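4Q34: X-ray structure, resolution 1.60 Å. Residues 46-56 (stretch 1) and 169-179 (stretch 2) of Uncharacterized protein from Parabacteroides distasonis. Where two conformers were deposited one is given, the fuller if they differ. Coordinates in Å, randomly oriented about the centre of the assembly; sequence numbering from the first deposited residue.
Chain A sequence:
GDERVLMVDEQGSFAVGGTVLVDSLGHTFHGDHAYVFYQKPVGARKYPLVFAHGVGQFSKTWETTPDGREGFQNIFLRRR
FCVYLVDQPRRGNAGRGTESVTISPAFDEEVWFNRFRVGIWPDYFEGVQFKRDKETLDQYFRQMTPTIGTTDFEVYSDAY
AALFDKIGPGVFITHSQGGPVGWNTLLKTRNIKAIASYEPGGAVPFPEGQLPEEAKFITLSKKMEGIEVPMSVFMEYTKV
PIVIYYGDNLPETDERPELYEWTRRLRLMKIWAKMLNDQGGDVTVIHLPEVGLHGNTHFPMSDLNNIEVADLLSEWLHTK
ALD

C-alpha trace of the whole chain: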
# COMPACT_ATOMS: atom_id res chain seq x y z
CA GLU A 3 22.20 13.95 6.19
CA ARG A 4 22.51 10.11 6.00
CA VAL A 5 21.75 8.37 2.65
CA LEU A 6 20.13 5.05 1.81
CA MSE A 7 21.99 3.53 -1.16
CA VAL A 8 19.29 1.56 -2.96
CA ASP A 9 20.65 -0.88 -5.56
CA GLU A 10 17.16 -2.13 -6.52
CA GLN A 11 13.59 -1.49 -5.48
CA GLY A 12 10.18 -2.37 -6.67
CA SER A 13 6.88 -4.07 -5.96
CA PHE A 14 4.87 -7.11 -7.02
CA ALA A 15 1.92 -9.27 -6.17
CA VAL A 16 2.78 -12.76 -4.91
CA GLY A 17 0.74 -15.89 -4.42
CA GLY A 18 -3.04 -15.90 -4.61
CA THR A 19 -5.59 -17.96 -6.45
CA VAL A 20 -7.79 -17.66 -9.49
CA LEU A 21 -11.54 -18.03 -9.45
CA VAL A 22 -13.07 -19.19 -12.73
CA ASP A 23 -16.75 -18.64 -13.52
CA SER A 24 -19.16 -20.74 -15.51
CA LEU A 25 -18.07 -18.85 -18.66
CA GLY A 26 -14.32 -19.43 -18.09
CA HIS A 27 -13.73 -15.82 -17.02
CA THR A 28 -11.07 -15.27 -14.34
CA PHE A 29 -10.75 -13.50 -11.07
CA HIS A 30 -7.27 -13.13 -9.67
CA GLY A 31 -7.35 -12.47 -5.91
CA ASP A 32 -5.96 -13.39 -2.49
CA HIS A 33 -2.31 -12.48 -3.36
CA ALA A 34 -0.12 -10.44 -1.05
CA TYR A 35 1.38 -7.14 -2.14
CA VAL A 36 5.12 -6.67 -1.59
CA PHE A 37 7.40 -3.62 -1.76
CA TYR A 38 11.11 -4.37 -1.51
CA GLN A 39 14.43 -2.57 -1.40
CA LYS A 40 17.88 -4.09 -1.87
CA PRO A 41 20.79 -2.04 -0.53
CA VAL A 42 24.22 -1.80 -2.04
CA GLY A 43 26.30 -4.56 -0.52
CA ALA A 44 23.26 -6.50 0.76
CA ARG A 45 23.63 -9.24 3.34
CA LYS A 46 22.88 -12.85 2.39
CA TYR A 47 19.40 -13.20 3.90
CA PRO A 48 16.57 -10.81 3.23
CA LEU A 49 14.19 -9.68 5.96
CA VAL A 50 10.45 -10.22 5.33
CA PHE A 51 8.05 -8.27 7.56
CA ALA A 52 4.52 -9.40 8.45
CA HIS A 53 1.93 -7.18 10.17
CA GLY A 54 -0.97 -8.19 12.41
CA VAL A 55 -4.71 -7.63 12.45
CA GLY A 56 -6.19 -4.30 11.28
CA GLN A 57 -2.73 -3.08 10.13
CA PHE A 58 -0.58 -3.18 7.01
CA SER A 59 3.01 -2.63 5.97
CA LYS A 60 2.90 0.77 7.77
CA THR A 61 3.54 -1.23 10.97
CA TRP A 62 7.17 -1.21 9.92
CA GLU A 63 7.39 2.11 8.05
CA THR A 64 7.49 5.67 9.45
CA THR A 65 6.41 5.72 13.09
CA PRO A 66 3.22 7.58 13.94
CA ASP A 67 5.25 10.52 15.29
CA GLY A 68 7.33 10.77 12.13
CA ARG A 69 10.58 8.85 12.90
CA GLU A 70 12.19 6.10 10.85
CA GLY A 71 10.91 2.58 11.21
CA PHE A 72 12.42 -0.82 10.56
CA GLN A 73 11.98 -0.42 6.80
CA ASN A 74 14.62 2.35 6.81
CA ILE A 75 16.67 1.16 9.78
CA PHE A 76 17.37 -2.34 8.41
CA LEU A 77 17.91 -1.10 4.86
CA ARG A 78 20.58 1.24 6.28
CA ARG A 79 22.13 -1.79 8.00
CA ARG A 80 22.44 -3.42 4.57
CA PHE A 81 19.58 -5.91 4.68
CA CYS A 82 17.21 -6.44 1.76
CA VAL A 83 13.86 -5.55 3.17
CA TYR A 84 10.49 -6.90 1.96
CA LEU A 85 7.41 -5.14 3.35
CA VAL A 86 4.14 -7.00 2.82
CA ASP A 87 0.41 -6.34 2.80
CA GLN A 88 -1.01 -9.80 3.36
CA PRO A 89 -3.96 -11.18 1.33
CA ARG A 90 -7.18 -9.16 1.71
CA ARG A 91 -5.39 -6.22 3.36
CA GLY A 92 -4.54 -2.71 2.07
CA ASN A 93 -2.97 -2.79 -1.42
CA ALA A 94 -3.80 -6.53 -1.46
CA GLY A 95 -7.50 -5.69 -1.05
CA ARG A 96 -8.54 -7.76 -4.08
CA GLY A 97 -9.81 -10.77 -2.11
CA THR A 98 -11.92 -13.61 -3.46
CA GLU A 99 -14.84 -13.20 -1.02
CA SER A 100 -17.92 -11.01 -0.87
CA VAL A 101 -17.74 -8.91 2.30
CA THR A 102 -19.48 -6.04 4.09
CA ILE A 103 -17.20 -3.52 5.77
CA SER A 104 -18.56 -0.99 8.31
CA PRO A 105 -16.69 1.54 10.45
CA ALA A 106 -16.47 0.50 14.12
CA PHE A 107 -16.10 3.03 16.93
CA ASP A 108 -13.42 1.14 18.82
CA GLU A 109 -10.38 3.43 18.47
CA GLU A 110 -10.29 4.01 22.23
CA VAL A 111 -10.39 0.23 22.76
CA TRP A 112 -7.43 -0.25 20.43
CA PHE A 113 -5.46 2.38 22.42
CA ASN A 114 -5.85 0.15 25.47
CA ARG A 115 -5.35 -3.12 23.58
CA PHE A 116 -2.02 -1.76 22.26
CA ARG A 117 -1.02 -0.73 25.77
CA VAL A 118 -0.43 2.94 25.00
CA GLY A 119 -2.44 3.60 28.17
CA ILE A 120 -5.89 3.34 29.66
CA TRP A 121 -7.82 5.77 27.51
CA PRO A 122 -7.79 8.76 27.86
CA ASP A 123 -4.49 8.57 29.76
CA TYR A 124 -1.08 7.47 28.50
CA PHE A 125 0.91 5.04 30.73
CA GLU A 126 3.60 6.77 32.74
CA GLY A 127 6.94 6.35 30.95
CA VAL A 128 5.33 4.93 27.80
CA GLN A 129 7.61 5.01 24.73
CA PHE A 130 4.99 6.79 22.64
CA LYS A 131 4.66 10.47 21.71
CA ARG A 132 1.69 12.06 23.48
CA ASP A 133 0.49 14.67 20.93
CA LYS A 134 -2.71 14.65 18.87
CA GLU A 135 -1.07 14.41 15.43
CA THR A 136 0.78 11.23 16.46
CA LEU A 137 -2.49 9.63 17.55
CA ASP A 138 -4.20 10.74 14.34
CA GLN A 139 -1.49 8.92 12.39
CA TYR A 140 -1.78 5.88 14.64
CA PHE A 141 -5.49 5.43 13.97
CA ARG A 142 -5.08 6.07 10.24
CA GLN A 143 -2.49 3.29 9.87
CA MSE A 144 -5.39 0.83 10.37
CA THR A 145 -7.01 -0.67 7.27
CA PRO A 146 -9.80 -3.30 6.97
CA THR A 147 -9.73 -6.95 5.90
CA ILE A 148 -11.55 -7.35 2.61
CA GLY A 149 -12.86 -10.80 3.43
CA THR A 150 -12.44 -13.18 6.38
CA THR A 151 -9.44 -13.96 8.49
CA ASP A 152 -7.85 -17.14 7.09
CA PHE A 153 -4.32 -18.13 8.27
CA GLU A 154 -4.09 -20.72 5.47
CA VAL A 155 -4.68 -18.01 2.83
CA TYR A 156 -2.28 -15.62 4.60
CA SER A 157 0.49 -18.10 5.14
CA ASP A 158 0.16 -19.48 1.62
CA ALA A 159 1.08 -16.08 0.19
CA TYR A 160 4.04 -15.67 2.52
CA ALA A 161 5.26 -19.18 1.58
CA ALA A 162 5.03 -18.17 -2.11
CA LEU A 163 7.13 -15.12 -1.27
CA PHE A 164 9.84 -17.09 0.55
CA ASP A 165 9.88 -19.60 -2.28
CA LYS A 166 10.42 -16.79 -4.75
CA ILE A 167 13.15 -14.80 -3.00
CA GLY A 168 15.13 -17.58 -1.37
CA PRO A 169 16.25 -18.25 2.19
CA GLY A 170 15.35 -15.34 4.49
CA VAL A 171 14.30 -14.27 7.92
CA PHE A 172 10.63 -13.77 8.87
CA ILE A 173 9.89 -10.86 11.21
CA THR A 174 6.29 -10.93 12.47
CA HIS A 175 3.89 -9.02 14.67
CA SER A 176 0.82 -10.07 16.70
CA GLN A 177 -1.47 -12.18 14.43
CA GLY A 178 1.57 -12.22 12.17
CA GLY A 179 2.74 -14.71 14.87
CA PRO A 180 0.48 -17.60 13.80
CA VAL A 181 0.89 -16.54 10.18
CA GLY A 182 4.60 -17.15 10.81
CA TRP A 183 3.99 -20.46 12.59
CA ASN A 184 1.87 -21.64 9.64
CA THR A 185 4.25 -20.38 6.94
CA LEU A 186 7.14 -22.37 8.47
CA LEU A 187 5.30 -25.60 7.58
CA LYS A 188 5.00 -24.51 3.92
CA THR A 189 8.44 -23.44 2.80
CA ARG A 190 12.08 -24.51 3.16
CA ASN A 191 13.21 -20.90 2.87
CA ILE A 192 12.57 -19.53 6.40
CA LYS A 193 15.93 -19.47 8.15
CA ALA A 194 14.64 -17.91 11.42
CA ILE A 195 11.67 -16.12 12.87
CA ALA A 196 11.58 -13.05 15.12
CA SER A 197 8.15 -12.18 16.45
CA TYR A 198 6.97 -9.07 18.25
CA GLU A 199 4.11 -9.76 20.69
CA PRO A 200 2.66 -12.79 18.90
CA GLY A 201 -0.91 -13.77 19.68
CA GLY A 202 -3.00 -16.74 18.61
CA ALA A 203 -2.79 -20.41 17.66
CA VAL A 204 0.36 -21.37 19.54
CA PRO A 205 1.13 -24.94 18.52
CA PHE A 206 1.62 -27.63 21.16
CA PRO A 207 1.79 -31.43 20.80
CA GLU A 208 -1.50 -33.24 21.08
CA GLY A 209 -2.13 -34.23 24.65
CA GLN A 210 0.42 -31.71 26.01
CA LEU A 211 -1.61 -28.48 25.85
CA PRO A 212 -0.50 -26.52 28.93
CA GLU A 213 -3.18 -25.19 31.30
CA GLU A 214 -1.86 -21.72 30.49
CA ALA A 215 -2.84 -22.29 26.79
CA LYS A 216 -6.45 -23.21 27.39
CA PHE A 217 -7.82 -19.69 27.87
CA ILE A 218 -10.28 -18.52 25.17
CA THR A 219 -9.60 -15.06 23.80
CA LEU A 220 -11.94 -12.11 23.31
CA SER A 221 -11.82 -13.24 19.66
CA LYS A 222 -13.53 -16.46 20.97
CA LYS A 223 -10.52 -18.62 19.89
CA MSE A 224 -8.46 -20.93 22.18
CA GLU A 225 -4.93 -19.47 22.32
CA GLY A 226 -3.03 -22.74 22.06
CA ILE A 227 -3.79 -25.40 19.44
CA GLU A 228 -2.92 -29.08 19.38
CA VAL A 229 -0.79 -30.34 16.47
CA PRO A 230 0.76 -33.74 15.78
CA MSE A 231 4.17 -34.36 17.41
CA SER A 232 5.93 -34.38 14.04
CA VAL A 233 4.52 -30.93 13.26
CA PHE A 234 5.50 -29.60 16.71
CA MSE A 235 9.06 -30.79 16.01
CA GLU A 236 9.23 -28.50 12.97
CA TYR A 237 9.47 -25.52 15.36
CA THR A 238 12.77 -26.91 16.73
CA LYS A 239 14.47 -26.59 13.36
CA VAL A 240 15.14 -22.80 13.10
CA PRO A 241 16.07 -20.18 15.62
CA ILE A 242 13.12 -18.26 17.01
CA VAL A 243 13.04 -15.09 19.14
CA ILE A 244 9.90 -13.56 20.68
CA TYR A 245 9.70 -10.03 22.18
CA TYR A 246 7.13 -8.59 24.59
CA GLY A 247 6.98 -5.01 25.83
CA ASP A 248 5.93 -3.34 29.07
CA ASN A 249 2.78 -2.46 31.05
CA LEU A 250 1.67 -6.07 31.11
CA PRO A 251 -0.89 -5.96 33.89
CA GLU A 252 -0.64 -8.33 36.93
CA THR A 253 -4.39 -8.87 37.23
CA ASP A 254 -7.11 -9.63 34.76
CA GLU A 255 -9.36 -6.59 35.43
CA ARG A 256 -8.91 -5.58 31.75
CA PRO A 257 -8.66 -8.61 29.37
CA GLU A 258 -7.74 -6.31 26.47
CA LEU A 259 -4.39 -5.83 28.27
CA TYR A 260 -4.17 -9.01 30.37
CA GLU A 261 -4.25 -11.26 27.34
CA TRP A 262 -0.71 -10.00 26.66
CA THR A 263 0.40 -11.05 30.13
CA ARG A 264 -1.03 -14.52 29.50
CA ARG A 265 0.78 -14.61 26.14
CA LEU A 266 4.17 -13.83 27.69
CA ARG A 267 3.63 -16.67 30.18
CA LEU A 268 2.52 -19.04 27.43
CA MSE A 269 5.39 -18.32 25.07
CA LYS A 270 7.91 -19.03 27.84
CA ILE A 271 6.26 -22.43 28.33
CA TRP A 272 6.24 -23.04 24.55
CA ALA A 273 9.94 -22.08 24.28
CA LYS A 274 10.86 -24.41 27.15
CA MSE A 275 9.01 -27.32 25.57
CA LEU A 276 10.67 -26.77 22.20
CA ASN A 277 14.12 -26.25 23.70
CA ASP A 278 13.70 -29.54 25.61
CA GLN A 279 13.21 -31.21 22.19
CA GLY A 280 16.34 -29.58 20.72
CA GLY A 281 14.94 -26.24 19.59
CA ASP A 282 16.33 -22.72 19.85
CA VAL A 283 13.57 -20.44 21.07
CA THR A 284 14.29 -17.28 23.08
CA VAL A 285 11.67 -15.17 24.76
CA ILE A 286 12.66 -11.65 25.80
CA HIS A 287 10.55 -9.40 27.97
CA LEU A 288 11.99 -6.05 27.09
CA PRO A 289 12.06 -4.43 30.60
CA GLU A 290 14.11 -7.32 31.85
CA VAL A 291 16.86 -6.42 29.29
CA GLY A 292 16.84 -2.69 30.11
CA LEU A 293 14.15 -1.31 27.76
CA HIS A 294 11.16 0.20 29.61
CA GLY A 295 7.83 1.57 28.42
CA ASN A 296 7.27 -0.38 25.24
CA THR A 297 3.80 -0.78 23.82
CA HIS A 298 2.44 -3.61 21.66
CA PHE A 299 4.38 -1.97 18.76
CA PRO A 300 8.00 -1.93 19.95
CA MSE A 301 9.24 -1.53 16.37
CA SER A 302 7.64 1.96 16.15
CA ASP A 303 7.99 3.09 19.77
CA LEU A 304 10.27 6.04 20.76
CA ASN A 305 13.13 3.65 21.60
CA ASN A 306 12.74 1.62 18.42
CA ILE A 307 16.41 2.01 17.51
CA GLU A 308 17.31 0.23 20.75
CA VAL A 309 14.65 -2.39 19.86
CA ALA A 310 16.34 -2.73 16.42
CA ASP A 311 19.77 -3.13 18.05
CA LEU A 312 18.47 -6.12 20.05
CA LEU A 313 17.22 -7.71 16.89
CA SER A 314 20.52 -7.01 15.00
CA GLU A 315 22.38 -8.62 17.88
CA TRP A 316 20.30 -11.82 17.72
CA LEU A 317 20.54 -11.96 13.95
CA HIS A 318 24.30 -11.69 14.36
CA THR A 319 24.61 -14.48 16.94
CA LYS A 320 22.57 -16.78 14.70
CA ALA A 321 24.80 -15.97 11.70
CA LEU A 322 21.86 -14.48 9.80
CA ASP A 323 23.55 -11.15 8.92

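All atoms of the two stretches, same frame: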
# COMPACT_ATOMS: atom_id res chain seq x y z
N LYS A 46 23.33 -11.63 3.05
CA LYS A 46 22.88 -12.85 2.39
C LYS A 46 21.38 -13.14 2.50
O LYS A 46 20.77 -13.64 1.56
CB LYS A 46 23.64 -14.02 2.98
CG LYS A 46 23.40 -15.31 2.20
CD LYS A 46 24.23 -16.47 2.71
CE LYS A 46 24.12 -17.62 1.71
NZ LYS A 46 24.17 -18.94 2.40
N TYR A 47 20.78 -12.83 3.64
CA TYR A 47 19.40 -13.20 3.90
C TYR A 47 18.54 -11.96 3.98
O TYR A 47 18.84 -11.05 4.76
CB TYR A 47 19.24 -14.02 5.18
CG TYR A 47 20.07 -15.28 5.18
CD1 TYR A 47 19.80 -16.31 4.30
CD2 TYR A 47 21.17 -15.39 6.01
CE1 TYR A 47 20.56 -17.47 4.31
CE2 TYR A 47 21.95 -16.53 6.02
CZ TYR A 47 21.63 -17.57 5.17
OH TYR A 47 22.42 -18.70 5.19
N PRO A 48 17.49 -11.90 3.14
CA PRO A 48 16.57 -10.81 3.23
C PRO A 48 15.71 -10.92 4.49
O PRO A 48 15.52 -12.03 5.03
CB PRO A 48 15.69 -10.99 1.99
CG PRO A 48 15.80 -12.45 1.64
CD PRO A 48 17.21 -12.79 2.00
N LEU A 49 15.20 -9.77 4.92
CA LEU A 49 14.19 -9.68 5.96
C LEU A 49 12.80 -9.47 5.35
O LEU A 49 12.60 -8.58 4.54
CB LEU A 49 14.53 -8.55 6.91
CG LEU A 49 15.93 -8.54 7.49
CD1 LEU A 49 16.08 -7.36 8.41
CD2 LEU A 49 16.25 -9.83 8.23
N VAL A 50 11.83 -10.30 5.76
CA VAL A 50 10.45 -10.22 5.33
C VAL A 50 9.61 -9.87 6.56
O VAL A 50 9.71 -10.54 7.58
CB VAL A 50 9.98 -11.55 4.73
CG1 VAL A 50 8.51 -11.46 4.37
CG2 VAL A 50 10.86 -11.94 3.54
N PHE A 51 8.82 -8.80 6.44
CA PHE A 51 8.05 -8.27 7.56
C PHE A 51 6.57 -8.53 7.41
O PHE A 51 6.00 -8.18 6.37
CB PHE A 51 8.33 -6.77 7.70
CG PHE A 51 9.74 -6.44 8.08
CD1 PHE A 51 10.14 -6.38 9.40
CD2 PHE A 51 10.68 -6.18 7.13
CE1 PHE A 51 11.43 -6.07 9.77
CE2 PHE A 51 11.98 -5.87 7.48
CZ PHE A 51 12.37 -5.82 8.80
N ALA A 52 5.96 -9.09 8.44
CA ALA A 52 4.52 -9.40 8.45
C ALA A 52 3.76 -8.72 9.60
O ALA A 52 4.00 -8.99 10.79
CB ALA A 52 4.31 -10.91 8.59
N HIS A 53 2.79 -7.92 9.24
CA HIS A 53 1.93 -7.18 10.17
C HIS A 53 0.86 -8.09 10.81
O HIS A 53 0.68 -9.26 10.41
CB HIS A 53 1.26 -6.06 9.40
CG HIS A 53 0.39 -6.56 8.29
ND1 HIS A 53 -0.87 -7.06 8.52
CD2 HIS A 53 0.61 -6.72 6.96
CE1 HIS A 53 -1.40 -7.46 7.38
NE2 HIS A 53 -0.52 -7.27 6.42
N GLY A 54 0.13 -7.52 11.76
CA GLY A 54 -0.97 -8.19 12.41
C GLY A 54 -2.34 -7.66 12.00
O GLY A 54 -2.51 -7.07 10.92
N VAL A 55 -3.33 -7.88 12.85
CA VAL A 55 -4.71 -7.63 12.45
C VAL A 55 -4.97 -6.12 12.39
O VAL A 55 -4.41 -5.34 13.19
CB VAL A 55 -5.71 -8.28 13.41
CG1 VAL A 55 -5.72 -7.56 14.75
CG2 VAL A 55 -7.11 -8.31 12.82
N GLY A 56 -5.79 -5.71 11.45
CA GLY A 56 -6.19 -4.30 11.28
C GLY A 56 -5.10 -3.36 10.77
O GLY A 56 -5.36 -2.18 10.66
N PRO A 169 16.14 -18.20 0.74
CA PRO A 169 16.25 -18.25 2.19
C PRO A 169 16.27 -16.86 2.79
O PRO A 169 17.00 -15.99 2.30
CB PRO A 169 17.56 -19.00 2.41
CG PRO A 169 17.60 -19.96 1.26
CD PRO A 169 17.08 -19.14 0.10
N GLY A 170 15.43 -16.63 3.80
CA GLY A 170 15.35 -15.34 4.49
C GLY A 170 14.86 -15.48 5.90
O GLY A 170 14.62 -16.56 6.40
N VAL A 171 14.71 -14.35 6.54
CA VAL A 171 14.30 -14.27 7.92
C VAL A 171 12.92 -13.63 7.95
O VAL A 171 12.68 -12.62 7.28
CB VAL A 171 15.28 -13.40 8.74
CG1 VAL A 171 14.80 -13.24 10.17
CG2 VAL A 171 16.68 -13.97 8.68
N PHE A 172 12.02 -14.21 8.77
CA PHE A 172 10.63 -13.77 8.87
C PHE A 172 10.48 -13.01 10.17
O PHE A 172 10.78 -13.55 11.25
CB PHE A 172 9.67 -14.96 8.82
CG PHE A 172 8.27 -14.67 8.31
CD1 PHE A 172 7.91 -13.47 7.72
CD2 PHE A 172 7.31 -15.67 8.37
CE1 PHE A 172 6.64 -13.26 7.21
CE2 PHE A 172 6.02 -15.46 7.87
CZ PHE A 172 5.68 -14.25 7.32
N ILE A 173 10.09 -11.74 10.05
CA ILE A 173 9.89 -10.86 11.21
C ILE A 173 8.39 -10.57 11.27
O ILE A 173 7.87 -9.96 10.35
CB ILE A 173 10.63 -9.51 11.09
CG1 ILE A 173 12.05 -9.71 10.54
CG2 ILE A 173 10.63 -8.78 12.44
CD1 ILE A 173 12.93 -10.52 11.45
N THR A 174 7.74 -10.97 12.36
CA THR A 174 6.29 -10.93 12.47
C THR A 174 5.82 -10.12 13.66
O THR A 174 6.58 -9.83 14.60
CB THR A 174 5.66 -12.33 12.52
OG1 THR A 174 5.96 -12.98 13.76
CG2 THR A 174 6.15 -13.21 11.33
N HIS A 175 4.54 -9.77 13.61
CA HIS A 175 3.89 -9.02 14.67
C HIS A 175 2.47 -9.50 14.94
O HIS A 175 1.66 -9.57 14.04
CB HIS A 175 3.79 -7.55 14.23
CG HIS A 175 3.26 -6.65 15.30
ND1 HIS A 175 2.42 -5.60 15.03
CD2 HIS A 175 3.49 -6.61 16.63
CE1 HIS A 175 2.10 -4.99 16.15
NE2 HIS A 175 2.78 -5.55 17.13
N SER A 176 2.18 -9.82 16.21
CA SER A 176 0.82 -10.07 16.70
C SER A 176 0.17 -11.27 15.98
O SER A 176 0.66 -12.38 16.15
CB SER A 176 0.01 -8.79 16.68
OG SER A 176 -1.05 -8.91 17.60
N GLN A 177 -0.89 -11.07 15.20
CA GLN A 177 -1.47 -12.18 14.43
C GLN A 177 -0.54 -12.64 13.33
O GLN A 177 -0.67 -13.75 12.82
CB GLN A 177 -2.80 -11.77 13.84
CG GLN A 177 -3.85 -11.49 14.91
CD GLN A 177 -3.72 -10.15 15.68
OE1 GLN A 177 -2.99 -9.19 15.32
NE2 GLN A 177 -4.48 -10.10 16.76
N GLY A 178 0.42 -11.79 12.98
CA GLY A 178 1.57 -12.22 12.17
C GLY A 178 2.30 -13.42 12.80
O GLY A 178 2.97 -14.17 12.11
N GLY A 179 2.19 -13.56 14.13
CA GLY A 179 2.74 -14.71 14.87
C GLY A 179 2.28 -16.04 14.28
O GLY A 179 3.12 -16.77 13.74
O HOH W 1 19.18 -15.84 0.79
O HOH W 2 0.84 -5.00 12.83

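Two parallel strands, 49-52 and 170-175, lie side by side and are laced together by their backbones. Val171 N donates to Pro48 O (2.9 Å), Val50 N to Val171 O (2.9 Å), Ile173 N to Val50 O (2.8 Å) and Ala52 N to Ile173 O (2.8 Å), all nearly straight; the ladder ends with a weak bond from His175 N to Ala52 O (3.0 Å). Pro48 has no N-H to give, so it joins the ladder through its carbonyl, while its ring packs with Pro48 CD 3.2 Å from Pro169 O.

On the face carrying Leu49, Phe51, Val171 and Ile173, neighbours pack pairwise. Leu49 reaches across so that its CD2 meets Val171 CB at 3.7 Å, and the Phe51 ring swings over until its CD1 lies 3.6 Å from Ile173 CB. The beta-branched residues supply bulk close to the backbone, against which the longer side chains can lean.

On the other face the large bump is Phe172. Its ring brings CE1 to 3.8 Å from Val50 CG1 and 3.6 Å from Ala52 CB, while the ring edge approaches Val50 O, with CD1 at 3.4 Å. The small methyl of Ala52 leaves room for this ring, and the residue is well covered by stretch 2. Near the strands' beginnings, Tyr47 lays CE1 3.9 Å from Pro169 CB, and a water bridges Lys46 O and Pro169 O.

Beyond the strands, the chain of stretch 2 makes a type II' turn from His175 to Gly178. Here close fit demands glycine: a CB on Gly54 would clash with Gln177 OE1, His175 O and Ser176 CB, and one on Gly178 with Ala52 O and His175 O. The bare Gly54 backbone thus leaves space for Gln177, whose bent side chain brings OE1 to accept a hydrogen bond from Val55 N (2.8 Å). A second water links Gly54 N to His175 ND1, completing the join.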